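Local coordinates for glutamate--cysteine ligase GshA (Methylobacillus flagellatus KT, PDB 3K1T), which probably acts as an ATP-dependent ligase joining glutamate to cysteine to give gamma-glutamylcysteine, the first step of glutathione synthesis, at residues 11-15 against 52-57; 40-46 against 413-418; 70-74 against 379-383. The contacts are given in a common frame with arbitrary orientation. Where two conformers were deposited one is given. Residues are numbered along the deposited sequence.

Contact 1 (11-15 against 52-57)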
ATOM      1  N   LEU A  11     -15.444 -32.597   3.683  1.00 14.43           N
ATOM      2  CA  LEU A  11     -14.684 -32.918   2.485  0.50 14.20           C
ATOM      3  C   LEU A  11     -13.946 -31.660   2.013  1.00 13.94           C
ATOM      4  O   LEU A  11     -14.463 -30.859   1.228  1.00 12.83           O
ATOM      5  CB  LEU A  11     -15.594 -33.512   1.418  0.50 14.70           C
ATOM      6  CG  LEU A  11     -14.834 -34.281   0.328  0.50 15.57           C
ATOM      7  CD1 LEU A  11     -15.796 -35.123  -0.492  0.50 15.80           C
ATOM      8  CD2 LEU A  11     -14.024 -33.364  -0.567  0.50 11.15           C
ATOM      9  N   THR A  12     -12.744 -31.482   2.550  1.00 13.40           N
ATOM     10  CA  THR A  12     -11.893 -30.316   2.317  1.00 13.16           C
ATOM     11  C   THR A  12     -10.501 -30.678   1.808  1.00 13.50           C
ATOM     12  O   THR A  12      -9.638 -29.800   1.683  1.00 13.75           O
ATOM     13  CB  THR A  12     -11.759 -29.463   3.610  1.00 13.77           C
ATOM     14  OG1 THR A  12     -11.174 -30.265   4.643  1.00 12.93           O
ATOM     15  CG2 THR A  12     -13.148 -28.941   4.100  1.00 13.26           C
ATOM     16  N   GLY A  13     -10.259 -31.958   1.531  1.00 13.78           N
ATOM     17  CA  GLY A  13      -8.917 -32.415   1.094  1.00 14.03           C
ATOM     18  C   GLY A  13      -8.333 -31.573  -0.037  1.00 13.67           C
ATOM     19  O   GLY A  13      -7.169 -31.147   0.020  1.00 13.33           O
ATOM     20  N   PRO A  14      -9.130 -31.329  -1.108  1.00 13.65           N
ATOM     21  CA  PRO A  14      -8.559 -30.535  -2.205  1.00 14.33           C
ATOM     22  C   PRO A  14      -8.229 -29.083  -1.842  1.00 13.51           C
ATOM     23  O   PRO A  14      -7.211 -28.558  -2.287  1.00 12.94           O
ATOM     24  CB  PRO A  14      -9.606 -30.627  -3.312  1.00 14.02           C
ATOM     25  CG  PRO A  14     -10.324 -31.952  -3.008  1.00 15.01           C
ATOM     26  CD  PRO A  14     -10.383 -31.992  -1.495  1.00 13.95           C
ATOM     27  N   LEU A  15      -9.058 -28.448  -1.026  1.00 13.14           N
ATOM     28  CA  LEU A  15      -8.764 -27.104  -0.561  1.00 12.96           C
ATOM     29  C   LEU A  15      -7.448 -27.117   0.219  1.00 14.08           C
ATOM     30  O   LEU A  15      -6.581 -26.238   0.046  1.00 13.35           O
ATOM     31  CB  LEU A  15      -9.908 -26.572   0.315  1.00 12.92           C
ATOM     32  CG  LEU A  15      -9.681 -25.271   1.107  1.00 12.65           C
ATOM     33  CD1 LEU A  15      -9.558 -24.079   0.099  1.00 11.32           C
ATOM     34  CD2 LEU A  15     -10.782 -25.026   2.170  1.00 10.82           C
ATOM     35  N   ASN A  52     -15.941 -21.306  -2.258  1.00 10.85           N
ATOM     36  CA  ASN A  52     -15.162 -22.365  -1.600  1.00 10.89           C
ATOM     37  C   ASN A  52     -16.109 -23.564  -1.381  1.00 10.42           C
ATOM     38  O   ASN A  52     -17.014 -23.524  -0.541  1.00 11.97           O
ATOM     39  CB  ASN A  52     -14.635 -21.812  -0.285  1.00 11.28           C
ATOM     40  CG  ASN A  52     -13.713 -22.779   0.429  1.00 12.48           C
ATOM     41  OD1 ASN A  52     -13.632 -23.941   0.060  1.00 11.25           O
ATOM     42  ND2 ASN A  52     -13.044 -22.308   1.477  1.00 11.14           N
ATOM     43  N   ALA A  53     -15.891 -24.611  -2.163  1.00 10.30           N
ATOM     44  CA  ALA A  53     -16.690 -25.832  -2.146  1.00 10.84           C
ATOM     45  C   ALA A  53     -16.020 -26.905  -1.280  1.00 11.70           C
ATOM     46  O   ALA A  53     -16.530 -28.028  -1.170  1.00 12.21           O
ATOM     47  CB  ALA A  53     -16.839 -26.339  -3.596  1.00 11.16           C
ATOM     48  N   GLY A  54     -14.850 -26.597  -0.712  1.00 11.58           N
ATOM     49  CA  GLY A  54     -14.050 -27.623  -0.008  1.00 11.50           C
ATOM     50  C   GLY A  54     -13.285 -28.528  -0.961  1.00 11.41           C
ATOM     51  O   GLY A  54     -12.114 -28.864  -0.716  1.00 12.19           O
ATOM     52  N   PHE A  55     -13.947 -28.948  -2.041  1.00 11.07           N
ATOM     53  CA  PHE A  55     -13.283 -29.718  -3.101  1.00 11.50           C
ATOM     54  C   PHE A  55     -12.778 -28.866  -4.289  1.00 12.26           C
ATOM     55  O   PHE A  55     -12.176 -29.398  -5.256  1.00 12.54           O
ATOM     56  CB  PHE A  55     -14.212 -30.846  -3.573  1.00 11.11           C
ATOM     57  CG  PHE A  55     -15.512 -30.386  -4.156  1.00 12.54           C
ATOM     58  CD1 PHE A  55     -15.564 -29.863  -5.453  1.00 16.20           C
ATOM     59  CD2 PHE A  55     -16.689 -30.515  -3.443  1.00 13.22           C
ATOM     60  CE1 PHE A  55     -16.760 -29.458  -6.011  1.00 19.25           C
ATOM     61  CE2 PHE A  55     -17.903 -30.110  -4.001  1.00 14.68           C
ATOM     62  CZ  PHE A  55     -17.941 -29.600  -5.282  1.00 16.01           C
ATOM     63  N   LYS A  56     -12.979 -27.554  -4.192  1.00 12.58           N
ATOM     64  CA  LYS A  56     -12.677 -26.613  -5.260  1.00 13.51           C
ATOM     65  C   LYS A  56     -12.697 -25.199  -4.680  1.00 12.27           C
ATOM     66  O   LYS A  56     -13.476 -24.918  -3.779  1.00 12.48           O
ATOM     67  CB  LYS A  56     -13.830 -26.711  -6.326  1.00 14.54           C
ATOM     68  CG  LYS A  56     -13.534 -26.097  -7.566  1.00 17.76           C
ATOM     69  CD  LYS A  56     -14.419 -26.544  -8.674  1.00 16.93           C
ATOM     70  CE  LYS A  56     -13.977 -25.893  -9.945  1.00 15.35           C
ATOM     71  NZ  LYS A  56     -13.816 -26.918 -11.019  1.00 13.65           N
ATOM     72  N   LEU A  57     -11.875 -24.296  -5.220  1.00 12.25           N
ATOM     73  CA  LEU A  57     -11.896 -22.880  -4.868  1.00 11.83           C
ATOM     74  C   LEU A  57     -11.761 -22.075  -6.173  1.00 12.44           C
ATOM     75  O   LEU A  57     -10.708 -22.073  -6.776  1.00 12.80           O
ATOM     76  CB  LEU A  57     -10.777 -22.521  -3.879  1.00 12.05           C
ATOM     77  CG  LEU A  57     -10.691 -21.043  -3.495  1.00 11.43           C
ATOM     78  CD1 LEU A  57     -11.962 -20.528  -2.752  1.00 11.08           C
ATOM     79  CD2 LEU A  57      -9.382 -20.813  -2.671  1.00 12.09           C
TER
HETATM   80  O   HOH W   1     -16.868 -30.416   0.048  1.00 12.27           O
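Asn52 ends its strand with an Asx turn: its OD1 accepts a hydrogen bond from Gly54 N (3.0 Å), while ND2 lies 3.6 Å from Leu15 CD2 and donates to Tyr405 OH on helix 398-421. Ala53 N donates a hydrogen bond to Lys56 O (2.9 Å), and Ala53 meets residues 11-15 mainly through one ordered water, which donates to both Ala53 O and Leu11 O at 2.7 Å each. Gly54 is the centre of the contact. Its phi of 78° suits a residue without a side chain, and a CB would clash with Leu11 O, so the two backbones can close to 4.2 Å between Thr12 CA and Gly54 CA. Gly54 O accepts a hydrogen bond from Leu15 N (3.1 Å) and a CA-H...O contact from Thr12 CA (3.4 Å). Phe55 sets its CB against Leu11 CD2 (3.9 Å) and Pro14 CG (4.1 Å), but its ring leads away to stack edge-to-face with Tyr269. Beyond Lys56, whose amine forms a salt bridge with Glu329, Leu57 CD2 reaches Leu15 CD1 at 4.3 Å. The whole is a beta-hairpin turn between antiparallel strands 45-52 and 57-63, docked on the first turn of helix 13-23.

Contact 2 (40-46 against 413-418)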
ATOM      1  N   TYR A  40       1.477  -6.940 -18.234  1.00 21.60           N
ATOM      2  CA  TYR A  40       0.077  -6.599 -18.485  1.00 22.46           C
ATOM      3  C   TYR A  40      -0.596  -5.387 -17.802  1.00 23.04           C
ATOM      4  O   TYR A  40      -1.617  -4.909 -18.285  1.00 26.79           O
ATOM      5  CB  TYR A  40      -0.785  -7.835 -18.249  1.00 22.30           C
ATOM      6  CG  TYR A  40      -0.508  -8.959 -19.216  1.00 24.87           C
ATOM      7  CD1 TYR A  40      -0.907  -8.876 -20.563  1.00 27.55           C
ATOM      8  CD2 TYR A  40       0.149 -10.102 -18.800  1.00 24.94           C
ATOM      9  CE1 TYR A  40      -0.672  -9.923 -21.441  1.00 27.97           C
ATOM     10  CE2 TYR A  40       0.404 -11.123 -19.664  1.00 28.07           C
ATOM     11  CZ  TYR A  40      -0.016 -11.035 -20.980  1.00 27.28           C
ATOM     12  OH  TYR A  40       0.266 -12.103 -21.783  1.00 33.93           O
ATOM     13  N   GLY A  41       0.036  -4.894 -16.752  0.50 22.22           N
ATOM     14  CA  GLY A  41      -0.547  -3.886 -15.887  0.50 21.10           C
ATOM     15  C   GLY A  41      -1.642  -4.609 -15.142  0.50 19.41           C
ATOM     16  O   GLY A  41      -1.680  -5.852 -15.155  0.50 18.26           O
ATOM     17  N   ALA A  42      -2.510  -3.802 -14.533  0.50 17.57           N
ATOM     18  CA  ALA A  42      -3.690  -4.227 -13.800  0.50 16.67           C
ATOM     19  C   ALA A  42      -4.714  -3.087 -13.903  1.00 16.02           C
ATOM     20  O   ALA A  42      -4.355  -1.903 -14.096  1.00 15.25           O
ATOM     21  CB  ALA A  42      -3.372  -4.512 -12.301  1.00 15.65           C
ATOM     22  N   PRO A  43      -6.000  -3.413 -13.741  1.00 15.27           N
ATOM     23  CA  PRO A  43      -7.017  -2.369 -13.762  1.00 15.31           C
ATOM     24  C   PRO A  43      -6.865  -1.440 -12.551  1.00 14.08           C
ATOM     25  O   PRO A  43      -6.219  -1.801 -11.556  1.00 13.36           O
ATOM     26  CB  PRO A  43      -8.358  -3.145 -13.604  1.00 15.11           C
ATOM     27  CG  PRO A  43      -8.025  -4.546 -13.798  1.00 16.99           C
ATOM     28  CD  PRO A  43      -6.594  -4.738 -13.491  1.00 16.28           C
ATOM     29  N   PHE A  44      -7.526  -0.284 -12.617  1.00 12.76           N
ATOM     30  CA  PHE A  44      -7.547   0.679 -11.512  1.00 12.52           C
ATOM     31  C   PHE A  44      -8.124   0.021 -10.245  1.00 12.31           C
ATOM     32  O   PHE A  44      -7.585   0.173  -9.141  1.00 12.47           O
ATOM     33  CB  PHE A  44      -8.384   1.935 -11.921  1.00 12.58           C
ATOM     34  CG  PHE A  44      -8.321   3.048 -10.925  1.00 12.93           C
ATOM     35  CD1 PHE A  44      -7.333   4.019 -11.020  1.00 13.39           C
ATOM     36  CD2 PHE A  44      -9.245   3.133  -9.890  1.00 15.92           C
ATOM     37  CE1 PHE A  44      -7.222   5.025 -10.090  1.00 14.78           C
ATOM     38  CE2 PHE A  44      -9.157   4.156  -8.954  1.00 14.73           C
ATOM     39  CZ  PHE A  44      -8.137   5.105  -9.053  1.00 15.46           C
ATOM     40  N   TYR A  45      -9.260  -0.680 -10.421  1.00 12.03           N
ATOM     41  CA  TYR A  45      -9.932  -1.393  -9.359  1.00 11.67           C
ATOM     42  C   TYR A  45     -10.734  -2.581  -9.888  1.00 11.91           C
ATOM     43  O   TYR A  45     -10.993  -2.677 -11.094  1.00 12.16           O
ATOM     44  CB  TYR A  45     -10.771  -0.466  -8.453  1.00 12.54           C
ATOM     45  CG  TYR A  45     -11.931   0.314  -9.046  1.00 10.21           C
ATOM     46  CD1 TYR A  45     -12.368   0.163 -10.374  1.00 11.24           C
ATOM     47  CD2 TYR A  45     -12.585   1.260  -8.256  1.00 12.94           C
ATOM     48  CE1 TYR A  45     -13.436   0.943 -10.890  1.00 11.25           C
ATOM     49  CE2 TYR A  45     -13.651   2.011  -8.739  1.00 13.23           C
ATOM     50  CZ  TYR A  45     -14.090   1.853 -10.051  1.00 12.75           C
ATOM     51  OH  TYR A  45     -15.167   2.615 -10.484  1.00 13.28           O
ATOM     52  N   ALA A  46     -11.100  -3.492  -8.987  1.00 12.00           N
ATOM     53  CA  ALA A  46     -11.833  -4.692  -9.361  1.00 11.22           C
ATOM     54  C   ALA A  46     -12.309  -5.437  -8.133  1.00 11.12           C
ATOM     55  O   ALA A  46     -11.722  -5.324  -7.040  1.00 11.61           O
ATOM     56  CB  ALA A  46     -10.934  -5.618 -10.217  1.00 12.51           C
ATOM     57  N   LEU A 413      -8.151 -11.476 -11.691  1.00 11.66           N
ATOM     58  CA  LEU A 413      -7.760 -10.120 -12.108  1.00 12.69           C
ATOM     59  C   LEU A 413      -6.844 -10.104 -13.316  1.00 12.58           C
ATOM     60  O   LEU A 413      -7.053  -9.334 -14.277  1.00 11.11           O
ATOM     61  CB  LEU A 413      -7.085  -9.368 -10.945  1.00 12.65           C
ATOM     62  CG  LEU A 413      -6.802  -7.891 -11.183  1.00 16.55           C
ATOM     63  CD1 LEU A 413      -8.118  -7.140 -11.073  1.00 15.74           C
ATOM     64  CD2 LEU A 413      -5.760  -7.330 -10.159  1.00 14.66           C
ATOM     65  N   LEU A 414      -5.831 -10.965 -13.303  1.00 12.90           N
ATOM     66  CA  LEU A 414      -4.901 -11.067 -14.417  1.00 13.74           C
ATOM     67  C   LEU A 414      -5.633 -11.487 -15.708  1.00 14.36           C
ATOM     68  O   LEU A 414      -5.434 -10.889 -16.796  1.00 12.67           O
ATOM     69  CB  LEU A 414      -3.797 -12.096 -14.069  1.00 14.16           C
ATOM     70  CG  LEU A 414      -2.760 -12.392 -15.144  1.00 15.84           C
ATOM     71  CD1 LEU A 414      -2.060 -11.077 -15.597  1.00 13.91           C
ATOM     72  CD2 LEU A 414      -1.726 -13.409 -14.624  1.00 13.26           C
ATOM     73  N   ALA A 415      -6.521 -12.461 -15.578  1.00 13.77           N
ATOM     74  CA  ALA A 415      -7.287 -12.900 -16.714  1.00 14.81           C
ATOM     75  C   ALA A 415      -8.135 -11.764 -17.317  1.00 15.34           C
ATOM     76  O   ALA A 415      -8.179 -11.615 -18.561  1.00 15.86           O
ATOM     77  CB  ALA A 415      -8.194 -14.119 -16.338  1.00 13.98           C
ATOM     78  N   ALA A 416      -8.811 -11.002 -16.463  1.00 15.07           N
ATOM     79  CA  ALA A 416      -9.631  -9.847 -16.908  1.00 15.79           C
ATOM     80  C   ALA A 416      -8.762  -8.783 -17.607  1.00 16.61           C
ATOM     81  O   ALA A 416      -9.186  -8.223 -18.648  1.00 16.60           O
ATOM     82  CB  ALA A 416     -10.386  -9.241 -15.755  1.00 15.63           C
ATOM     83  N   THR A 417      -7.554  -8.572 -17.089  1.00 16.27           N
ATOM     84  CA  THR A 417      -6.585  -7.622 -17.637  1.00 18.41           C
ATOM     85  C   THR A 417      -6.162  -8.038 -19.056  1.00 19.76           C
ATOM     86  O   THR A 417      -6.175  -7.223 -19.994  1.00 19.47           O
ATOM     87  CB  THR A 417      -5.336  -7.538 -16.739  1.00 17.92           C
ATOM     88  OG1 THR A 417      -5.754  -7.142 -15.439  1.00 19.32           O
ATOM     89  CG2 THR A 417      -4.265  -6.540 -17.301  1.00 19.97           C
ATOM     90  N   ILE A 418      -5.829  -9.310 -19.204  1.00 20.66           N
ATOM     91  CA  ILE A 418      -5.470  -9.894 -20.503  1.00 22.26           C
ATOM     92  C   ILE A 418      -6.659  -9.779 -21.479  1.00 23.78           C
ATOM     93  O   ILE A 418      -6.501  -9.257 -22.609  1.00 24.26           O
ATOM     94  CB  ILE A 418      -4.962 -11.348 -20.355  1.00 21.79           C
ATOM     95  CG1 ILE A 418      -3.645 -11.370 -19.574  1.00 22.25           C
ATOM     96  CG2 ILE A 418      -4.811 -12.031 -21.748  1.00 23.28           C
ATOM     97  CD1 ILE A 418      -3.173 -12.780 -19.080  1.00 22.17           C
TER
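Tyr40, Thr417 and Leu413 carry most of this buried, largely apolar interface. At the end of helix 26-40, the Tyr40 ring lies over Ile418, whose CG1 sits 3.7 Å from the ring centroid and almost on its normal, a CH-pi contact; Tyr40 CD2 also meets Leu414 CD1 at 4.0 Å. One helical turn is then covered by the chain that follows. Thr417 turns its methyl outward, CG2 lying 3.3 Å from Tyr40 O and 3.4 Å from Gly41 O, while its hydroxyl is tied back to its own helix by a bond from OG1 to Leu413 O (2.8 Å). That same OG1 packs against Pro43 CD at 3.2 Å. Leu413, one helical turn before Thr417, puts CD1 against Pro43 CD (3.7 Å) and Ala46 CB (3.3 Å), and CD2 near Ala42 CB (4.3 Å). The connection from helix 26-40 to strand 45-52 thus crosses helix 398-421, which also packs on helix 210-226 through Leu414 and Ile418, while Ala46 pairs by backbone hydrogen bonding with Met348 of strand 340-349.

Contact 3 (70-74 against 379-383)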
ATOM      1  N   ASN A  70     -18.496   0.606   0.453  1.00 12.46           N
ATOM      2  CA  ASN A  70     -18.988   0.903   1.781  1.00 13.22           C
ATOM      3  C   ASN A  70     -18.981  -0.323   2.720  1.00 13.96           C
ATOM      4  O   ASN A  70     -19.191  -0.175   3.908  1.00 14.00           O
ATOM      5  CB  ASN A  70     -20.404   1.442   1.689  1.00 13.65           C
ATOM      6  CG  ASN A  70     -21.380   0.482   0.997  1.00 14.95           C
ATOM      7  OD1 ASN A  70     -21.188   0.120  -0.155  1.00 13.72           O
ATOM      8  ND2 ASN A  70     -22.470   0.109   1.706  1.00 15.71           N
ATOM      9  N   ASN A  71     -18.752  -1.509   2.156  1.00 13.11           N
ATOM     10  CA  ASN A  71     -18.746  -2.764   2.923  1.00 14.28           C
ATOM     11  C   ASN A  71     -17.374  -3.169   3.402  1.00 14.26           C
ATOM     12  O   ASN A  71     -17.232  -4.185   4.090  1.00 15.11           O
ATOM     13  CB  ASN A  71     -19.300  -3.923   2.074  1.00 13.94           C
ATOM     14  CG  ASN A  71     -20.728  -3.690   1.585  1.00 15.68           C
ATOM     15  OD1 ASN A  71     -21.527  -3.059   2.258  1.00 15.41           O
ATOM     16  ND2 ASN A  71     -21.062  -4.281   0.427  1.00 16.29           N
ATOM     17  N   LEU A  72     -16.352  -2.415   2.990  1.00 14.03           N
ATOM     18  CA  LEU A  72     -14.983  -2.693   3.370  1.00 14.34           C
ATOM     19  C   LEU A  72     -14.748  -2.354   4.821  1.00 14.75           C
ATOM     20  O   LEU A  72     -15.386  -1.468   5.397  1.00 14.70           O
ATOM     21  CB  LEU A  72     -13.974  -1.937   2.474  1.00 13.24           C
ATOM     22  CG  LEU A  72     -14.021  -2.319   0.989  1.00 13.86           C
ATOM     23  CD1 LEU A  72     -13.032  -1.486   0.184  1.00 11.95           C
ATOM     24  CD2 LEU A  72     -13.785  -3.853   0.710  1.00 14.81           C
ATOM     25  N   ASN A  73     -13.820  -3.073   5.434  1.00 15.09           N
ATOM     26  CA  ASN A  73     -13.518  -2.862   6.852  1.00 15.66           C
ATOM     27  C   ASN A  73     -12.809  -1.505   7.046  1.00 16.68           C
ATOM     28  O   ASN A  73     -11.723  -1.264   6.485  1.00 15.68           O
ATOM     29  CB  ASN A  73     -12.659  -4.031   7.334  1.00 16.01           C
ATOM     30  CG  ASN A  73     -12.370  -3.982   8.833  1.00 19.96           C
ATOM     31  OD1 ASN A  73     -12.301  -2.909   9.461  1.00 17.60           O
ATOM     32  ND2 ASN A  73     -12.197  -5.170   9.404  1.00 21.97           N
ATOM     33  N   PRO A  74     -13.410  -0.582   7.834  1.00 17.61           N
ATOM     34  CA  PRO A  74     -12.768   0.744   7.940  1.00 18.75           C
ATOM     35  C   PRO A  74     -11.374   0.742   8.562  1.00 18.99           C
ATOM     36  O   PRO A  74     -10.608   1.659   8.304  1.00 16.87           O
ATOM     37  CB  PRO A  74     -13.754   1.576   8.793  1.00 19.59           C
ATOM     38  CG  PRO A  74     -14.613   0.572   9.457  1.00 21.02           C
ATOM     39  CD  PRO A  74     -14.697  -0.628   8.537  1.00 17.80           C
ATOM     40  N   PRO A 379     -24.076  -7.758   3.584  1.00 15.94           N
ATOM     41  CA  PRO A 379     -22.597  -7.863   3.622  1.00 16.72           C
ATOM     42  C   PRO A 379     -22.084  -8.144   5.024  1.00 16.43           C
ATOM     43  O   PRO A 379     -22.686  -7.701   5.987  1.00 16.93           O
ATOM     44  CB  PRO A 379     -22.121  -6.481   3.147  1.00 17.11           C
ATOM     45  CG  PRO A 379     -23.271  -5.523   3.550  1.00 18.65           C
ATOM     46  CD  PRO A 379     -24.552  -6.365   3.409  1.00 17.35           C
ATOM     47  N   LEU A 380     -20.980  -8.866   5.134  1.00 15.35           N
ATOM     48  CA  LEU A 380     -20.304  -9.103   6.395  1.00 14.73           C
ATOM     49  C   LEU A 380     -18.835  -8.890   6.135  1.00 15.10           C
ATOM     50  O   LEU A 380     -18.230  -9.597   5.338  1.00 12.78           O
ATOM     51  CB  LEU A 380     -20.505 -10.536   6.861  1.00 15.40           C
ATOM     52  CG  LEU A 380     -19.781 -10.910   8.147  1.00 16.65           C
ATOM     53  CD1 LEU A 380     -20.418 -10.222   9.376  1.00 17.28           C
ATOM     54  CD2 LEU A 380     -19.796 -12.458   8.258  1.00 18.22           C
ATOM     55  N   THR A 381     -18.249  -7.891   6.775  1.00 16.14           N
ATOM     56  CA  THR A 381     -16.898  -7.497   6.401  1.00 16.72           C
ATOM     57  C   THR A 381     -15.864  -8.540   6.854  1.00 16.55           C
ATOM     58  O   THR A 381     -16.074  -9.282   7.814  1.00 15.06           O
ATOM     59  CB  THR A 381     -16.563  -6.050   6.915  1.00 18.47           C
ATOM     60  OG1 THR A 381     -15.496  -5.504   6.110  1.00 22.38           O
ATOM     61  CG2 THR A 381     -16.165  -6.081   8.383  1.00 19.07           C
ATOM     62  N   PHE A 382     -14.805  -8.664   6.060  1.00 16.59           N
ATOM     63  CA  PHE A 382     -13.688  -9.577   6.334  1.00 17.17           C
ATOM     64  C   PHE A 382     -12.970  -9.114   7.586  1.00 18.02           C
ATOM     65  O   PHE A 382     -12.733  -7.924   7.751  1.00 18.60           O
ATOM     66  CB  PHE A 382     -12.659  -9.524   5.204  1.00 16.89           C
ATOM     67  CG  PHE A 382     -13.026 -10.269   3.967  1.00 16.04           C
ATOM     68  CD1 PHE A 382     -14.200 -11.038   3.862  1.00 13.24           C
ATOM     69  CD2 PHE A 382     -12.182 -10.210   2.887  1.00 15.23           C
ATOM     70  CE1 PHE A 382     -14.482 -11.726   2.714  1.00 13.50           C
ATOM     71  CE2 PHE A 382     -12.467 -10.885   1.730  1.00 16.27           C
ATOM     72  CZ  PHE A 382     -13.634 -11.636   1.628  1.00 15.11           C
ATOM     73  N   GLU A 383     -12.594 -10.059   8.422  1.00 19.36           N
ATOM     74  CA  GLU A 383     -11.808  -9.814   9.622  1.00 21.07           C
ATOM     75  C   GLU A 383     -10.294 -10.122   9.427  1.00 21.16           C
ATOM     76  O   GLU A 383      -9.459  -9.655  10.193  1.00 24.24           O
ATOM     77  CB  GLU A 383     -12.378 -10.684  10.742  1.00 21.87           C
ATOM     78  CG  GLU A 383     -13.834 -10.336  11.154  1.00 25.16           C
ATOM     79  CD  GLU A 383     -13.944  -8.965  11.823  1.00 30.96           C
ATOM     80  OE1 GLU A 383     -13.123  -8.733  12.732  1.00 34.08           O
ATOM     81  OE2 GLU A 383     -14.869  -8.156  11.492  1.00 31.34           O
TER
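This is a polar surface contact between a loop and the end of a strand: residues 70-74, on the way from strand 57-63 to helix 77-91, meet strand 377-381 where it runs out into a loop. Thr381 is its pivot. The hydroxyl OG1 donates to Asn71 O (3.0 Å) and lies between that carbonyl and the backbone of Asn73, with Asn73 CB 3.4 Å from Thr381 OG1. A second hydrogen bond, long but nearly straight, runs from Asn73 ND2 to Phe382 O (3.3 Å, 171°). Asn73 OD1 accepts from Asp75 N, so the amide group bridges its own loop and the strand end. At the other side Asn71 OD1 rests on Pro379 CG (3.3 Å), and both residues touch Phe357 of the adjoining strand 352-361. The Phe382 ring leads away from the loop and packs edge-to-face with Tyr358 and Phe402. Side-chain-to-backbone hydrogen bonds thus fasten the loop to the end of strand 377-381, which pairs with strand 352-361 in the large antiparallel sheet.

In the fold
From the N terminus, residues 11-15 open contact 1. The chain runs through helices 13-23 and 26-40, starts contact 2 at 40-46, and follows strand 45-52 to its turn, where 52-57 closes contact 1. Strand 57-63 then leads back to 70-74, which begins contact 3 and finds its partner only at 379-383, some 300 residues later; helix 398-421 finally closes contact 2 at 413-418. Contacts 1 and 2 therefore cross, contact 3 falls within the span of contact 2, and contacts 1 and 3 follow in series. Their centres lie about 23 to 26 Å apart, without touching, and together they tie the N-terminal helices, the large antiparallel sheet and helix 398-421 to one another.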